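Local coordinates for protein endoglucanase (PDB 1WC2) that hydrolyses internal beta-1,4-glucosidic linkages in cellulose and related beta-glucans, and also has expansin activity, at residues A[19-24]-A[139-144]; A[54-59]-A[71-76]; A[96-101]-A[155-160]. One frame throughout, in Å; residues are numbered along the deposited sequence.

Contact 1 of 3, residues A[19-24]-A[139-144]; sequences TTNYHD and QVTGMG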
loop_
_atom_site.group_PDB
_atom_site.type_symbol
_atom_site.label_atom_id
_atom_site.label_comp_id
_atom_site.label_asym_id
_atom_site.label_seq_id
_atom_site.Cartn_x
_atom_site.Cartn_y
_atom_site.Cartn_z
ATOM N N THR A 19 -4.516 4.596 4.539
ATOM C CA THR A 19 -4.869 3.884 3.316
ATOM C C THR A 19 -5.981 4.584 2.540
ATOM O O THR A 19 -6.830 5.280 3.122
ATOM C CB THR A 19 -5.303 2.425 3.582
ATOM O OG1 THR A 19 -6.553 2.392 4.296
ATOM C CG2 THR A 19 -4.256 1.669 4.417
ATOM N N THR A 20 -5.969 4.394 1.218
ATOM C CA THR A 20 -7.095 4.741 0.350
ATOM C C THR A 20 -7.375 3.646 -0.667
ATOM O O THR A 20 -6.492 3.298 -1.449
ATOM C CB THR A 20 -6.789 6.018 -0.522
ATOM O OG1 THR A 20 -6.210 7.084 0.242
ATOM C CG2 THR A 20 -8.077 6.577 -1.176
ATOM N N ASN A 21 -8.626 3.198 -0.720
ATOM C CA ASN A 21 -9.051 2.227 -1.719
ATOM C C ASN A 21 -9.045 2.960 -3.064
ATOM O O ASN A 21 -9.534 4.080 -3.149
ATOM C CB ASN A 21 -10.440 1.671 -1.375
ATOM C CG ASN A 21 -10.385 0.683 -0.222
ATOM O OD1 ASN A 21 -9.417 -0.072 -0.084
ATOM N ND2 ASN A 21 -11.404 0.703 0.628
ATOM N N TYR A 22 -8.418 2.367 -4.077
ATOM C CA TYR A 22 -8.320 2.956 -5.416
ATOM C C TYR A 22 -8.414 1.868 -6.488
ATOM O O TYR A 22 -8.385 0.674 -6.181
ATOM C CB TYR A 22 -7.033 3.811 -5.566
ATOM C CG TYR A 22 -5.758 3.135 -6.096
ATOM C CD1 TYR A 22 -4.947 3.779 -7.036
ATOM C CD2 TYR A 22 -5.320 1.894 -5.631
ATOM C CE1 TYR A 22 -3.770 3.196 -7.508
ATOM C CE2 TYR A 22 -4.138 1.306 -6.124
ATOM C CZ TYR A 22 -3.370 1.952 -7.067
ATOM O OH TYR A 22 -2.213 1.364 -7.559
ATOM N N HIS A 23 -8.536 2.289 -7.740
ATOM C CA HIS A 23 -8.437 1.377 -8.858
ATOM C C HIS A 23 -7.549 1.956 -9.928
ATOM O O HIS A 23 -7.775 3.081 -10.382
ATOM C CB HIS A 23 -9.805 1.072 -9.473
ATOM C CG HIS A 23 -9.702 0.301 -10.749
ATOM N ND1 HIS A 23 -8.983 -0.872 -10.841
ATOM C CD2 HIS A 23 -10.154 0.565 -11.997
ATOM C CE1 HIS A 23 -9.024 -1.315 -12.083
ATOM N NE2 HIS A 23 -9.723 -0.460 -12.804
ATOM N N ASP A 24 -6.539 1.193 -10.321
ATOM C CA ASP A 24 -5.674 1.568 -11.427
ATOM C C ASP A 24 -5.403 0.313 -12.258
ATOM O O ASP A 24 -4.957 -0.694 -11.687
ATOM C CB ASP A 24 -4.382 2.175 -10.856
ATOM C CG ASP A 24 -3.494 2.763 -11.916
ATOM O OD1 ASP A 24 -3.020 1.994 -12.764
ATOM O OD2 ASP A 24 -3.213 3.991 -11.969
ATOM N N GLN A 139 -11.849 -6.397 -3.379
ATOM C CA GLN A 139 -11.087 -7.273 -2.488
ATOM C C GLN A 139 -10.878 -6.660 -1.093
ATOM O O GLN A 139 -10.763 -7.385 -0.092
ATOM C CB GLN A 139 -9.753 -7.694 -3.105
ATOM C CG GLN A 139 -8.811 -6.559 -3.569
ATOM C CD GLN A 139 -8.972 -6.231 -5.058
ATOM O OE1 GLN A 139 -10.048 -5.812 -5.500
ATOM N NE2 GLN A 139 -7.917 -6.439 -5.828
ATOM N N VAL A 140 -10.809 -5.331 -1.026
ATOM C CA VAL A 140 -10.623 -4.640 0.250
ATOM C C VAL A 140 -11.967 -4.257 0.884
ATOM O O VAL A 140 -12.217 -4.592 2.030
ATOM C CB VAL A 140 -9.662 -3.428 0.124
ATOM C CG1 VAL A 140 -9.458 -2.746 1.477
ATOM C CG2 VAL A 140 -8.314 -3.880 -0.447
ATOM N N THR A 141 -12.860 -3.584 0.148
ATOM C CA THR A 141 -14.162 -3.215 0.723
ATOM C C THR A 141 -15.045 -4.433 1.026
ATOM O O THR A 141 -15.900 -4.350 1.896
ATOM C CB THR A 141 -14.939 -2.238 -0.149
ATOM O OG1 THR A 141 -14.877 -2.652 -1.521
ATOM C CG2 THR A 141 -14.331 -0.829 -0.088
ATOM N N GLY A 142 -14.817 -5.566 0.355
ATOM C CA GLY A 142 -15.537 -6.795 0.654
ATOM C C GLY A 142 -15.297 -7.290 2.076
ATOM O O GLY A 142 -16.141 -8.001 2.637
ATOM N N MET A 143 -14.137 -6.924 2.651
ATOM C CA MET A 143 -13.804 -7.226 4.046
ATOM C C MET A 143 -14.308 -6.173 5.032
ATOM O O MET A 143 -14.010 -6.243 6.218
ATOM C CB MET A 143 -12.288 -7.281 4.239
ATOM C CG MET A 143 -11.561 -8.243 3.369
ATOM S SD MET A 143 -9.816 -8.422 3.839
ATOM C CE MET A 143 -9.104 -6.840 3.342
ATOM N N GLY A 144 -15.045 -5.177 4.553
ATOM C CA GLY A 144 -15.476 -4.093 5.417
ATOM C C GLY A 144 -14.393 -3.056 5.684
ATOM O O GLY A 144 -14.542 -2.236 6.581
#
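With chi1 at -75°, Asn21 holds its CG beside the backbone N and brings its amide up against Val140, whose CG1 lies anti to its own backbone N at -179°. Here strand 14-22 of the double-psi beta-barrel, the fold of family 45 glycoside hydrolases, is packed by the loop between strands 129-134 and 148-155. Asn21 crosses Val140 obliquely, with OD1 3.1 Å from Val140 CG1 and 3.4 Å from Val140 CB, a tight approach of a carbonyl oxygen to an aliphatic branch. That oxygen is buried by the contact and has no polar partner in the model. The other end of the amide is better served: ND2 hydrogen-bonds to Trp145 O, which helps to set the rotation of the group, and an asparagine suits this place because its amide N-H can reach that oxygen. Asn147 adds a second tie through its OD1 to the backbone N of Asn21. Val140 directly precedes the 3-10 segment 141-143, its O accepting from Met143 N at 3.1 Å, and Thr141 turns its OG1 to Asn135, leaving its methyl for the strand. Three residues beyond Asn21, Asp24 is probably the catalytic nucleophile, and the side chain of Asn21 lies about 8 Å from that of Asp132, the probable proton donor, so the contact is close to the active site. Beside the valine, Thr141 CG2 touches Asn21 ND2 at 3.4 Å.

Contact 2 of 3, residues A[54-59]-A[71-76]; sequences QMYFDS and QCIKLT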
loop_
_atom_site.group_PDB
_atom_site.type_symbol
_atom_site.label_atom_id
_atom_site.label_comp_id
_atom_site.label_asym_id
_atom_site.label_seq_id
_atom_site.Cartn_x
_atom_site.Cartn_y
_atom_site.Cartn_z
ATOM N N GLN A 54 5.417 8.148 -2.448
ATOM C CA GLN A 54 6.674 8.312 -3.188
ATOM C C GLN A 54 7.940 8.020 -2.391
ATOM O O GLN A 54 8.785 7.249 -2.848
ATOM C CB GLN A 54 6.761 9.731 -3.778
ATOM C CG GLN A 54 8.140 10.070 -4.414
ATOM C CD GLN A 54 8.431 9.302 -5.711
ATOM O OE1 GLN A 54 7.872 9.633 -6.766
ATOM N NE2 GLN A 54 9.308 8.294 -5.646
ATOM N N MET A 55 8.127 8.663 -1.250
ATOM C CA MET A 55 9.419 8.509 -0.571
ATOM C C MET A 55 9.637 7.093 -0.020
ATOM O O MET A 55 10.785 6.647 0.099
ATOM C CB MET A 55 9.571 9.540 0.548
ATOM C CG MET A 55 10.021 10.896 0.069
ATOM S SD MET A 55 11.720 10.835 -0.538
ATOM C CE MET A 55 12.574 10.409 0.668
ATOM N N TYR A 56 8.556 6.370 0.281
ATOM C CA TYR A 56 8.677 4.947 0.609
ATOM C C TYR A 56 8.913 4.070 -0.625
ATOM O O TYR A 56 9.739 3.143 -0.602
ATOM C CB TYR A 56 7.469 4.421 1.420
ATOM C CG TYR A 56 7.821 3.080 2.052
ATOM C CD1 TYR A 56 8.583 3.028 3.222
ATOM C CD2 TYR A 56 7.494 1.865 1.444
ATOM C CE1 TYR A 56 8.992 1.825 3.775
ATOM C CE2 TYR A 56 7.898 0.641 2.002
ATOM C CZ TYR A 56 8.648 0.639 3.171
ATOM O OH TYR A 56 9.086 -0.547 3.741
ATOM N N PHE A 57 8.216 4.357 -1.714
ATOM C CA PHE A 57 8.462 3.663 -2.978
ATOM C C PHE A 57 9.956 3.700 -3.339
ATOM O O PHE A 57 10.569 2.677 -3.695
ATOM C CB PHE A 57 7.597 4.306 -4.079
ATOM C CG PHE A 57 7.769 3.684 -5.449
ATOM C CD1 PHE A 57 7.075 2.538 -5.802
ATOM C CD2 PHE A 57 8.639 4.243 -6.371
ATOM C CE1 PHE A 57 7.249 1.972 -7.070
ATOM C CE2 PHE A 57 8.810 3.681 -7.632
ATOM C CZ PHE A 57 8.126 2.550 -7.981
ATOM N N ASP A 58 10.528 4.893 -3.243
ATOM C CA ASP A 58 11.941 5.119 -3.524
ATOM C C ASP A 58 12.387 6.460 -2.934
ATOM O O ASP A 58 11.895 7.519 -3.340
ATOM C CB ASP A 58 12.225 5.140 -5.027
ATOM C CG ASP A 58 13.695 5.017 -5.303
ATOM O OD1 ASP A 58 14.354 6.076 -5.493
ATOM O OD2 ASP A 58 14.240 3.889 -5.284
ATOM N N SER A 59 13.338 6.420 -2.005
ATOM C CA SER A 59 13.787 7.629 -1.310
ATOM C C SER A 59 14.568 8.575 -2.226
ATOM O O SER A 59 14.680 9.767 -1.925
ATOM C CB SER A 59 14.639 7.264 -0.093
ATOM O OG SER A 59 15.860 6.717 -0.509
ATOM N N GLN A 71 8.030 -5.493 -2.348
ATOM C CA GLN A 71 8.057 -5.721 -0.909
ATOM C C GLN A 71 6.627 -5.925 -0.422
ATOM O O GLN A 71 5.703 -5.241 -0.876
ATOM C CB GLN A 71 8.681 -4.527 -0.192
ATOM C CG GLN A 71 8.932 -4.780 1.273
ATOM C CD GLN A 71 9.537 -3.582 1.962
ATOM O OE1 GLN A 71 8.914 -2.516 2.020
ATOM N NE2 GLN A 71 10.747 -3.746 2.505
ATOM N N CYS A 72 6.450 -6.861 0.512
ATOM C CA CYS A 72 5.148 -7.090 1.132
ATOM C C CYS A 72 5.051 -6.420 2.501
ATOM O O CYS A 72 5.984 -6.495 3.324
ATOM C CB CYS A 72 4.842 -8.587 1.234
ATOM S SG CYS A 72 4.458 -9.325 -0.381
ATOM N N ILE A 73 3.911 -5.769 2.710
ATOM C CA ILE A 73 3.590 -5.019 3.916
ATOM C C ILE A 73 2.316 -5.599 4.530
ATOM O O ILE A 73 1.265 -5.616 3.893
ATOM C CB ILE A 73 3.339 -3.519 3.596
ATOM C CG1 ILE A 73 4.495 -2.897 2.807
ATOM C CG2 ILE A 73 3.007 -2.763 4.897
ATOM C CD1 ILE A 73 5.757 -2.826 3.549
ATOM N N LYS A 74 2.421 -6.074 5.769
ATOM C CA LYS A 74 1.278 -6.558 6.532
ATOM C C LYS A 74 0.646 -5.398 7.289
ATOM O O LYS A 74 1.322 -4.725 8.082
ATOM C CB LYS A 74 1.712 -7.660 7.500
ATOM C CG LYS A 74 0.556 -8.263 8.294
ATOM C CD LYS A 74 1.005 -9.413 9.191
ATOM C CE LYS A 74 -0.147 -10.003 10.009
ATOM N NZ LYS A 74 0.364 -10.998 10.997
ATOM N N LEU A 75 -0.631 -5.143 7.015
ATOM C CA LEU A 75 -1.391 -4.078 7.655
ATOM C C LEU A 75 -2.328 -4.670 8.691
ATOM O O LEU A 75 -2.992 -5.670 8.415
ATOM C CB LEU A 75 -2.214 -3.324 6.614
ATOM C CG LEU A 75 -1.435 -2.583 5.518
ATOM C CD1 LEU A 75 -2.408 -1.823 4.628
ATOM C CD2 LEU A 75 -0.405 -1.644 6.123
ATOM N N THR A 76 -2.388 -4.051 9.869
ATOM C CA THR A 76 -3.313 -4.428 10.936
ATOM C C THR A 76 -4.196 -3.230 11.267
ATOM O O THR A 76 -3.691 -2.134 11.516
ATOM C CB THR A 76 -2.516 -4.876 12.178
ATOM O OG1 THR A 76 -1.711 -6.016 11.838
ATOM C CG2 THR A 76 -3.464 -5.322 13.301
#
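The short helix 54-57, which follows strand 49-53 directly, packs against strand 72-78 of the double-psi beta-barrel, and one tyrosine carries almost the whole meeting. Tyr56 sends its hydroxyl to the side-chain amide of Gln71, with OH donating to OE1 over 2.6 Å. The donor sits at a C=O...O angle of 130° and is tilted 19° from the carbonyl plane, a bent approach suited to an amide oxygen. OE1 lies at the edge of the ring, near its plane, and 3.3 Å from Tyr56 CE2. The two side chains run at about a right angle to each other, while the planes of ring and amide differ by 34°. Gln71 gains its reach from an extended side chain, with CG anti to its backbone N, which carries the amide from just before the strand out to the phenol; a glutamine is long enough for this and offers a neutral acceptor. Two residues along the chain, Ile73 CD1 lies obliquely to the ring, 4.0 Å from Tyr56 OH and 4.4 Å from its CE2, and adds an apolar contact. Outside the two segments, the ring of His68 stacks on Tyr56 and that of Trp152 meets it with planes nearly perpendicular, while Ile99 and Leu129 also touch it. A phenylalanine here would keep the ring among these neighbours but would probably leave Gln71 OE1 without its donor and the amide freer to turn. Tyrosine thus combines two demands in a buried setting: its aromatic body joins the apolar and aromatic packing, and its one polar atom is paired with a neutral oxygen, so that the hydroxyl does not remain an uncompensated polar group in the interior.

Contact 3 of 3, residues A[96-101]-A[155-160]; sequences TFMITN and VNCDSE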
loop_
_atom_site.group_PDB
_atom_site.type_symbol
_atom_site.label_atom_id
_atom_site.label_comp_id
_atom_site.label_asym_id
_atom_site.label_seq_id
_atom_site.Cartn_x
_atom_site.Cartn_y
_atom_site.Cartn_z
ATOM N N THR A 96 -1.919 -8.806 3.985
ATOM C CA THR A 96 -0.622 -8.404 3.456
ATOM C C THR A 96 -0.738 -7.993 1.980
ATOM O O THR A 96 -1.370 -8.696 1.170
ATOM C CB THR A 96 0.379 -9.554 3.636
ATOM O OG1 THR A 96 0.640 -9.757 5.031
ATOM C CG2 THR A 96 1.737 -9.245 3.005
ATOM N N PHE A 97 -0.105 -6.871 1.645
ATOM C CA PHE A 97 -0.165 -6.261 0.323
ATOM C C PHE A 97 1.233 -6.180 -0.270
ATOM O O PHE A 97 2.171 -5.736 0.387
ATOM C CB PHE A 97 -0.779 -4.853 0.417
ATOM C CG PHE A 97 -2.189 -4.848 0.943
ATOM C CD1 PHE A 97 -2.431 -4.948 2.306
ATOM C CD2 PHE A 97 -3.274 -4.766 0.082
ATOM C CE1 PHE A 97 -3.725 -4.988 2.804
ATOM C CE2 PHE A 97 -4.579 -4.794 0.581
ATOM C CZ PHE A 97 -4.800 -4.907 1.942
ATOM N N MET A 98 1.382 -6.571 -1.530
ATOM C CA MET A 98 2.635 -6.362 -2.261
ATOM C C MET A 98 2.643 -4.981 -2.921
ATOM O O MET A 98 1.678 -4.623 -3.612
ATOM C CB MET A 98 2.825 -7.428 -3.340
ATOM C CG MET A 98 4.123 -7.242 -4.135
ATOM S SD MET A 98 4.401 -8.527 -5.385
ATOM C CE MET A 98 4.958 -9.901 -4.307
ATOM N N ILE A 99 3.734 -4.231 -2.745
ATOM C CA ILE A 99 3.903 -2.960 -3.446
ATOM C C ILE A 99 4.205 -3.253 -4.925
ATOM O O ILE A 99 5.233 -3.853 -5.251
ATOM C CB ILE A 99 5.028 -2.108 -2.807
ATOM C CG1 ILE A 99 4.633 -1.689 -1.382
ATOM C CG2 ILE A 99 5.346 -0.894 -3.674
ATOM C CD1 ILE A 99 5.776 -1.087 -0.560
ATOM N N THR A 100 3.293 -2.840 -5.806
ATOM C CA THR A 100 3.475 -2.994 -7.247
ATOM C C THR A 100 3.467 -1.662 -7.987
ATOM O O THR A 100 3.649 -1.644 -9.204
ATOM C CB THR A 100 2.379 -3.899 -7.865
ATOM O OG1 THR A 100 1.092 -3.298 -7.626
ATOM C CG2 THR A 100 2.399 -5.308 -7.257
ATOM N N ASN A 101 3.245 -0.549 -7.292
ATOM C CA ASN A 101 3.087 0.728 -7.971
ATOM C C ASN A 101 3.471 1.869 -7.029
ATOM O O ASN A 101 3.734 1.662 -5.835
ATOM C CB ASN A 101 1.629 0.835 -8.493
ATOM C CG ASN A 101 1.442 1.818 -9.667
ATOM O OD1 ASN A 101 2.374 2.438 -10.157
ATOM N ND2 ASN A 101 0.212 1.915 -10.143
ATOM N N VAL A 155 6.967 -8.038 5.811
ATOM C CA VAL A 155 6.880 -9.491 5.955
ATOM C C VAL A 155 7.307 -10.192 4.662
ATOM O O VAL A 155 7.395 -9.573 3.599
ATOM C CB VAL A 155 5.443 -9.939 6.328
ATOM C CG1 VAL A 155 5.048 -9.419 7.706
ATOM C CG2 VAL A 155 4.431 -9.493 5.281
ATOM N N ASN A 156 7.582 -11.492 4.761
ATOM C CA ASN A 156 7.891 -12.343 3.612
ATOM C C ASN A 156 6.616 -12.641 2.831
ATOM O O ASN A 156 5.653 -13.158 3.379
ATOM C CB ASN A 156 8.519 -13.650 4.110
ATOM C CG ASN A 156 9.048 -14.514 2.986
ATOM O OD1 ASN A 156 8.313 -14.905 2.095
ATOM N ND2 ASN A 156 10.330 -14.819 3.031
ATOM N N CYS A 157 6.613 -12.294 1.543
ATOM C CA CYS A 157 5.451 -12.495 0.678
ATOM C C CYS A 157 4.976 -13.954 0.629
ATOM O O CYS A 157 3.775 -14.219 0.604
ATOM C CB CYS A 157 5.787 -12.052 -0.748
ATOM S SG CYS A 157 6.192 -10.293 -0.954
ATOM N N ASP A 158 5.917 -14.888 0.571
ATOM C CA ASP A 158 5.552 -16.301 0.440
ATOM C C ASP A 158 4.780 -16.823 1.647
ATOM O O ASP A 158 3.794 -17.549 1.494
ATOM C CB ASP A 158 6.797 -17.158 0.226
ATOM C CG ASP A 158 7.439 -16.935 -1.121
ATOM O OD1 ASP A 158 6.726 -16.554 -2.076
ATOM O OD2 ASP A 158 8.662 -17.115 -1.302
ATOM N N SER A 159 5.214 -16.424 2.840
ATOM C CA SER A 159 4.552 -16.846 4.074
ATOM C C SER A 159 3.095 -16.405 4.102
ATOM O O SER A 159 2.213 -17.164 4.503
ATOM C CB SER A 159 5.293 -16.309 5.303
ATOM O OG SER A 159 6.639 -16.740 5.292
ATOM N N GLU A 160 2.847 -15.170 3.669
ATOM C CA GLU A 160 1.501 -14.618 3.683
ATOM C C GLU A 160 0.645 -15.127 2.508
ATOM O O GLU A 160 -0.563 -15.330 2.673
ATOM C CB GLU A 160 1.578 -13.092 3.740
ATOM C CG GLU A 160 2.309 -12.583 4.978
ATOM C CD GLU A 160 1.695 -13.048 6.296
ATOM O OE1 GLU A 160 0.469 -13.280 6.357
ATOM O OE2 GLU A 160 2.454 -13.172 7.277
#
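Thr96 and Val155 meet tip to tip, methyl against methyl, with CG2 of each 3.5 Å apart. On its other branch Thr96 is crossed at about a right angle by Glu160, whose methylene CG lies 3.3 Å from Thr96 OG1. The bend of the glutamate at chi2 (-58°) lays its aliphatic part across the threonine, so a long acidic residue serves here as a hydrocarbon neighbour. Met98 makes the third meeting: its chain runs extended through chi1 and chi2, then bends at chi3 (-77°) and brings the methyl CE to 3.6 Å from Cys157 SG. The long, unbranched methionine suits this place, since its terminal methyl reaches the sulfur from the strand. That sulfur is already fixed, being joined to Cys72 in a disulfide. Behind these contacts stands the start of the helix. Asn156 occupies the N-cap, its OD1 accepting from Asp158 N over 2.8 Å in the carbonyl plane, which satisfies a first-turn amide and fixes the start of the helix that carries Cys157 and Glu160. Farther out, Asp158 OD1 accepts from Asn170 N, and Pro168 and Tyr173 pack on Met98. Helix 157-163, which follows strand 148-155 of the double-psi beta-barrel, therefore packs on its strand 94-100, with helix 170-173 beside it, while Phe97, pointing away from the helix, packs with Phe48 and with Leu75 of strand 72-78.

How the contacts relate
From the N terminus, strand 14-22 opens contact 1, whose loop closes only at residues 139-144, after more than a hundred residues. Within that span, contact 2 closes a short loop between helix 54-57 and strand 72-78. Residues 96-101 then open contact 3, which closes at 155-160, beyond the end of contact 1, so contacts 1 and 3 cross, whereas contact 2 is finished before contact 3 begins. All three reach the same barrel sheet. Strands 72-78 and 94-100 are neighbours, and a disulfide from Cys72 to Cys157 covalently links contacts 2 and 3. Phe97 packs on Val140, and Thr19 on Leu75, joining contact 1 to both.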